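Local coordinates for organic hydroperoxide resistance protein (Legionella pneumophila, PDB 6MJN), which probably reduces organic hydroperoxides with active-site cysteines, as other peroxidases of the OsmC/Ohr family do, and works as a dimer of two intertwined chains, at residues 25-30 with 36-41; 52-57 with 87-92. All coordinates share one frame; numbering follows the deposited sequence.

Contact 1 (25-30 with 36-41)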
loop_
_atom_site.group_PDB
_atom_site.type_symbol
_atom_site.label_atom_id
_atom_site.label_comp_id
_atom_site.label_asym_id
_atom_site.label_seq_id
_atom_site.Cartn_x
_atom_site.Cartn_y
_atom_site.Cartn_z
ATOM N N GLY B 25 -14.558 -1.777 9.364
ATOM C CA GLY B 25 -14.618 -0.380 9.729
ATOM C C GLY B 25 -14.507 0.588 8.569
ATOM O O GLY B 25 -15.150 0.419 7.522
ATOM N N HIS B 26 -13.675 1.607 8.759
ATOM C CA HIS B 26 -13.652 2.782 7.904
ATOM C C HIS B 26 -12.271 3.415 8.004
ATOM O O HIS B 26 -11.646 3.388 9.065
ATOM C CB HIS B 26 -14.738 3.773 8.338
ATOM C CG HIS B 26 -14.928 4.912 7.394
ATOM N ND1 HIS B 26 -15.825 4.867 6.348
ATOM C CD2 HIS B 26 -14.336 6.128 7.334
ATOM C CE1 HIS B 26 -15.777 6.007 5.683
ATOM N NE2 HIS B 26 -14.878 6.786 6.258
ATOM N N VAL B 27 -11.794 3.987 6.898
ATOM C CA VAL B 27 -10.513 4.696 6.892
ATOM C C VAL B 27 -10.619 5.917 5.987
ATOM O O VAL B 27 -11.231 5.853 4.912
ATOM C CB VAL B 27 -9.358 3.759 6.456
ATOM C CG1 VAL B 27 -9.580 3.255 5.032
ATOM C CG2 VAL B 27 -8.004 4.444 6.591
ATOM N N GLU B 28 -10.039 7.044 6.431
ATOM C CA GLU B 28 -10.093 8.301 5.677
ATOM C C GLU B 28 -8.751 9.005 5.758
ATOM O O GLU B 28 -8.075 8.950 6.789
ATOM C CB GLU B 28 -11.149 9.302 6.212
ATOM C CG GLU B 28 -12.598 8.886 6.030
ATOM C CD GLU B 28 -13.634 9.949 6.444
ATOM O OE1 GLU B 28 -13.292 11.139 6.663
ATOM O OE2 GLU B 28 -14.820 9.572 6.544
ATOM N N THR B 29 -8.409 9.735 4.700
ATOM C CA THR B 29 -7.287 10.651 4.783
ATOM C C THR B 29 -7.764 11.948 5.401
ATOM O O THR B 29 -8.932 12.319 5.272
ATOM C CB THR B 29 -6.663 10.940 3.417
ATOM O OG1 THR B 29 -7.672 11.379 2.487
ATOM C CG2 THR B 29 -5.959 9.700 2.878
ATOM N N THR B 30 -6.837 12.646 6.055
ATOM C CA THR B 30 -7.167 13.897 6.724
ATOM C C THR B 30 -7.665 14.945 5.735
ATOM O O THR B 30 -8.534 15.758 6.081
ATOM C CB THR B 30 -5.944 14.396 7.502
ATOM O OG1 THR B 30 -5.657 13.476 8.571
ATOM C CG2 THR B 30 -6.182 15.782 8.079
ATOM N N LEU B 36 -13.178 5.556 2.784
ATOM C CA LEU B 36 -13.414 4.175 2.362
ATOM C C LEU B 36 -13.994 3.321 3.480
ATOM O O LEU B 36 -13.438 3.277 4.579
ATOM C CB LEU B 36 -12.118 3.521 1.881
ATOM C CG LEU B 36 -11.425 4.074 0.648
ATOM C CD1 LEU B 36 -10.105 3.351 0.525
ATOM C CD2 LEU B 36 -12.293 3.860 -0.573
ATOM N N ASP B 37 -15.092 2.628 3.186
ATOM C CA ASP B 37 -15.555 1.538 4.034
ATOM C C ASP B 37 -14.712 0.300 3.769
ATOM O O ASP B 37 -14.213 0.102 2.661
ATOM C CB ASP B 37 -17.022 1.214 3.761
ATOM C CG ASP B 37 -17.977 2.259 4.312
ATOM O OD1 ASP B 37 -17.594 3.021 5.224
ATOM O OD2 ASP B 37 -19.133 2.303 3.843
ATOM N N LEU B 38 -14.577 -0.541 4.790
ATOM C CA LEU B 38 -13.756 -1.737 4.746
ATOM C C LEU B 38 -14.604 -2.956 5.077
ATOM O O LEU B 38 -15.590 -2.863 5.808
ATOM C CB LEU B 38 -12.601 -1.649 5.749
ATOM C CG LEU B 38 -11.712 -0.421 5.603
ATOM C CD1 LEU B 38 -10.817 -0.225 6.817
ATOM C CD2 LEU B 38 -10.890 -0.627 4.344
ATOM N N ALA B 39 -14.204 -4.111 4.557
ATOM C CA ALA B 39 -14.829 -5.357 4.976
ATOM C C ALA B 39 -13.852 -6.498 4.759
ATOM O O ALA B 39 -13.052 -6.481 3.824
ATOM C CB ALA B 39 -16.136 -5.630 4.220
ATOM N N MET B 40 -13.929 -7.491 5.629
ATOM C CA MET B 40 -13.139 -8.691 5.436
ATOM C C MET B 40 -13.692 -9.476 4.249
ATOM O O MET B 40 -14.908 -9.654 4.134
ATOM C CB MET B 40 -13.154 -9.566 6.691
ATOM C CG MET B 40 -12.307 -10.833 6.568
ATOM S SD MET B 40 -11.973 -11.638 8.146
ATOM C CE MET B 40 -13.628 -12.084 8.671
ATOM N N PRO B 41 -12.834 -9.948 3.355
ATOM C CA PRO B 41 -13.324 -10.646 2.162
ATOM C C PRO B 41 -14.030 -11.958 2.481
ATOM O O PRO B 41 -13.782 -12.602 3.504
ATOM C CB PRO B 41 -12.051 -10.887 1.341
ATOM C CG PRO B 41 -10.924 -10.693 2.278
ATOM C CD PRO B 41 -11.383 -9.711 3.310
#

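Contact 2 (52-57 with 87-92)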
loop_
_atom_site.group_PDB
_atom_site.type_symbol
_atom_site.label_atom_id
_atom_site.label_comp_id
_atom_site.label_asym_id
_atom_site.label_seq_id
_atom_site.Cartn_x
_atom_site.Cartn_y
_atom_site.Cartn_z
ATOM N N ASN B 52 -10.421 -3.584 1.126
ATOM C CA ASN B 52 -9.594 -4.117 2.206
ATOM C C ASN B 52 -8.144 -3.700 1.953
ATOM O O ASN B 52 -7.803 -3.228 0.855
ATOM C CB ASN B 52 -9.723 -5.651 2.294
ATOM C CG ASN B 52 -9.401 -6.330 0.982
ATOM O OD1 ASN B 52 -8.270 -6.268 0.529
ATOM N ND2 ASN B 52 -10.391 -7.001 0.377
ATOM N N PRO B 53 -7.254 -3.871 2.944
ATOM C CA PRO B 53 -5.852 -3.459 2.742
ATOM C C PRO B 53 -5.138 -4.135 1.572
ATOM O O PRO B 53 -4.236 -3.511 1.011
ATOM C CB PRO B 53 -5.186 -3.820 4.080
ATOM C CG PRO B 53 -6.311 -3.697 5.077
ATOM C CD PRO B 53 -7.505 -4.260 4.349
ATOM N N GLU B 54 -5.444 -5.398 1.233
ATOM C CA GLU B 54 -4.764 -6.017 0.090
ATOM C C GLU B 54 -5.127 -5.319 -1.205
ATOM O O GLU B 54 -4.267 -5.145 -2.085
ATOM C CB GLU B 54 -5.099 -7.512 -0.016
ATOM C CG GLU B 54 -4.428 -8.355 1.070
ATOM C CD GLU B 54 -4.940 -8.034 2.458
ATOM O OE1 GLU B 54 -6.177 -7.879 2.641
ATOM O OE2 GLU B 54 -4.094 -7.912 3.367
ATOM N N GLN B 55 -6.409 -4.941 -1.354
ATOM C CA GLN B 55 -6.836 -4.204 -2.540
ATOM C C GLN B 55 -6.177 -2.837 -2.603
ATOM O O GLN B 55 -5.777 -2.368 -3.677
ATOM C CB GLN B 55 -8.363 -4.055 -2.543
ATOM C CG GLN B 55 -9.072 -5.365 -2.825
ATOM C CD GLN B 55 -10.534 -5.200 -3.213
ATOM O OE1 GLN B 55 -11.168 -4.166 -2.950
ATOM N NE2 GLN B 55 -11.079 -6.234 -3.828
ATOM N N LEU B 56 -6.100 -2.161 -1.463
ATOM C CA LEU B 56 -5.456 -0.853 -1.435
ATOM C C LEU B 56 -3.994 -0.950 -1.832
ATOM O O LEU B 56 -3.491 -0.083 -2.557
ATOM C CB LEU B 56 -5.599 -0.236 -0.050
ATOM C CG LEU B 56 -7.056 0.089 0.251
ATOM C CD1 LEU B 56 -7.212 0.435 1.719
ATOM C CD2 LEU B 56 -7.494 1.238 -0.650
ATOM N N PHE B 57 -3.300 -2.020 -1.394
ATOM C CA PHE B 57 -1.897 -2.191 -1.752
ATOM C C PHE B 57 -1.766 -2.525 -3.235
ATOM O O PHE B 57 -0.931 -1.943 -3.937
ATOM C CB PHE B 57 -1.268 -3.300 -0.896
ATOM C CG PHE B 57 0.218 -3.412 -1.077
ATOM C CD1 PHE B 57 1.065 -2.598 -0.337
ATOM C CD2 PHE B 57 0.751 -4.278 -2.013
ATOM C CE1 PHE B 57 2.444 -2.670 -0.497
ATOM C CE2 PHE B 57 2.121 -4.353 -2.198
ATOM C CZ PHE B 57 2.971 -3.541 -1.433
ATOM N N SER B 87 -1.698 -5.433 -11.117
ATOM C CA SER B 87 -1.018 -5.976 -9.947
ATOM C C SER B 87 -1.909 -7.046 -9.346
ATOM O O SER B 87 -3.124 -6.875 -9.258
ATOM C CB SER B 87 -0.740 -4.900 -8.897
ATOM O OG SER B 87 -1.961 -4.456 -8.348
ATOM N N GLU B 88 -1.314 -8.162 -8.963
ATOM C CA GLU B 88 -2.053 -9.206 -8.275
ATOM C C GLU B 88 -1.381 -9.427 -6.932
ATOM O O GLU B 88 -0.183 -9.726 -6.876
ATOM C CB GLU B 88 -2.079 -10.479 -9.098
ATOM C CG GLU B 88 -2.754 -11.628 -8.386
ATOM C CD GLU B 88 -2.648 -12.909 -9.186
ATOM O OE1 GLU B 88 -3.088 -12.915 -10.349
ATOM O OE2 GLU B 88 -2.099 -13.897 -8.660
ATOM N N VAL B 89 -2.141 -9.262 -5.860
ATOM C CA VAL B 89 -1.602 -9.293 -4.504
ATOM C C VAL B 89 -2.276 -10.430 -3.756
ATOM O O VAL B 89 -3.511 -10.542 -3.762
ATOM C CB VAL B 89 -1.810 -7.951 -3.788
ATOM C CG1 VAL B 89 -1.533 -8.084 -2.264
ATOM C CG2 VAL B 89 -0.901 -6.883 -4.440
ATOM N N SER B 90 -1.466 -11.295 -3.151
ATOM C CA SER B 90 -1.983 -12.428 -2.403
ATOM C C SER B 90 -1.527 -12.332 -0.953
ATOM O O SER B 90 -0.437 -11.838 -0.650
ATOM C CB SER B 90 -1.521 -13.762 -3.001
ATOM O OG SER B 90 -2.142 -13.971 -4.245
ATOM N N LEU B 91 -2.377 -12.823 -0.064
ATOM C CA LEU B 91 -2.087 -12.876 1.354
ATOM C C LEU B 91 -1.728 -14.317 1.704
ATOM O O LEU B 91 -2.407 -15.257 1.260
ATOM C CB LEU B 91 -3.296 -12.380 2.156
ATOM C CG LEU B 91 -3.222 -12.444 3.682
ATOM C CD1 LEU B 91 -2.191 -11.442 4.199
ATOM C CD2 LEU B 91 -4.595 -12.156 4.280
ATOM N N TYR B 92 -0.639 -14.494 2.460
ATOM C CA TYR B 92 -0.216 -15.820 2.907
ATOM C C TYR B 92 0.016 -15.816 4.414
ATOM O O TYR B 92 0.401 -14.799 5.001
ATOM C CB TYR B 92 1.084 -16.276 2.205
ATOM C CG TYR B 92 1.033 -16.267 0.693
ATOM C CD1 TYR B 92 1.374 -15.122 -0.031
ATOM C CD2 TYR B 92 0.654 -17.405 -0.013
ATOM C CE1 TYR B 92 1.336 -15.114 -1.428
ATOM C CE2 TYR B 92 0.595 -17.409 -1.396
ATOM C CZ TYR B 92 0.941 -16.259 -2.101
ATOM O OH TYR B 92 0.898 -16.245 -3.478
#

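Contact 1 (25-30 with 36-41)
His26 and Asp37 form a non-hydrogen-bonded antiparallel pair, and the imidazole spans the gap. From CB, 4.0 Å from Leu36 O, the His26 side chain leaves with CG anti to the backbone N (chi1 -171°), which lays the ring across the Leu36 carbonyl: CG sits 3.6 Å and CD2 4.1 Å from Leu36 O, which lies over one face, offset toward the rim. At the edge, ND1 donates to Asp37 OD1 at 2.8 Å, nearly straight and nearly along the C-O axis, in the ring plane although ring and carboxylate planes are 68° apart; CE1 lies 3.5 Å from the same oxygen. NE2 donates to the anti lone pair of Glu28 OE2 at 2.8 Å, a more bent bond, its oxygen tilted from the ring plane. Held by a carboxylate at each nitrogen, the imidazole has its rotation fixed and probably leans toward the protonated form. On the other face, Val27 CG1 packs 4.1 Å from Leu36 CB and Leu38 CD1, while Ala59 and Ala63 of the second subunit cover Val27 and Leu38. Val27 and Leu36 exchange backbone bonds, and Leu38 N reaches Gly25 O. This is an antiparallel beta hairpin of the small N-terminal three-stranded sheet.

Contact 2 (52-57 with 87-92)
The first turn of helix 53-76 runs nearly antiparallel to strand 87-92, the short axes 149° apart in direction and 8.3 Å from each other at closest approach, with Glu54 and Val89 the nearest pair of CA atoms. No hydrogen bond crosses between them, so the contact rests on side-chain packing. Val89 fills the middle with both its methyls. CG1, anti to the backbone N (chi1 167°), lies against the helix backbone 4.0 Å from Glu54 O, while CG2 turns to Phe57 and meets CD2 at 3.9 Å. That methyl comes in at the edge of the phenyl ring, near its plane, and the two side chains cross at about a right angle. Two residues further along the strand, Leu91 meets Glu54, whose chain bends at chi2 (66°) and leaves OE2 4.1 Å from Leu91 CD1, so a carboxylate oxygen rests beside a methyl in a buried setting. The helix start is capped: Asn52, at the N-cap position, accepts from Gln55 N through OD1 at 3.0 Å, the donor tilted from the carbonyl plane. Asn52 ND2 meanwhile bonds to Tyr13 OH of the second subunit. The Phe57 ring also meets Tyr130 of its own chain and, edge-to-face, Tyr130 of the second subunit. Along its outer edge, strand 87-92 pairs antiparallel with a strand of that other subunit, so the sheet runs on across the interface. The long helix packed against a sheet shared by both chains is the dimeric alpha/beta core of the OsmC/Ohr fold, and this contact packs the capped first turn of the helix onto strand 82-93.

Contact 1 closes before contact 2 opens along the chain; helix 53-76 is the next regular element after strand 35-37, reached through a long loop. Their centres lie about 14 Å apart. The hairpin sits about 18 Å from the centre of the chain, whereas contact 2 is buried nearer the middle, at about 8 Å. Contact 1 lies within the N-terminal sheet, whereas contact 2 sets helix 53-76 on the sheet of strands 82-93, 99-110 and 140-146. Yet they touch: Leu36 CD1 packs 3.6 Å from Leu56 CD2, and Leu38 and Pro41 approach Asn52. Both meet the second subunit, and the hairpin touches both its own helix 53-76 and that subunit's copy.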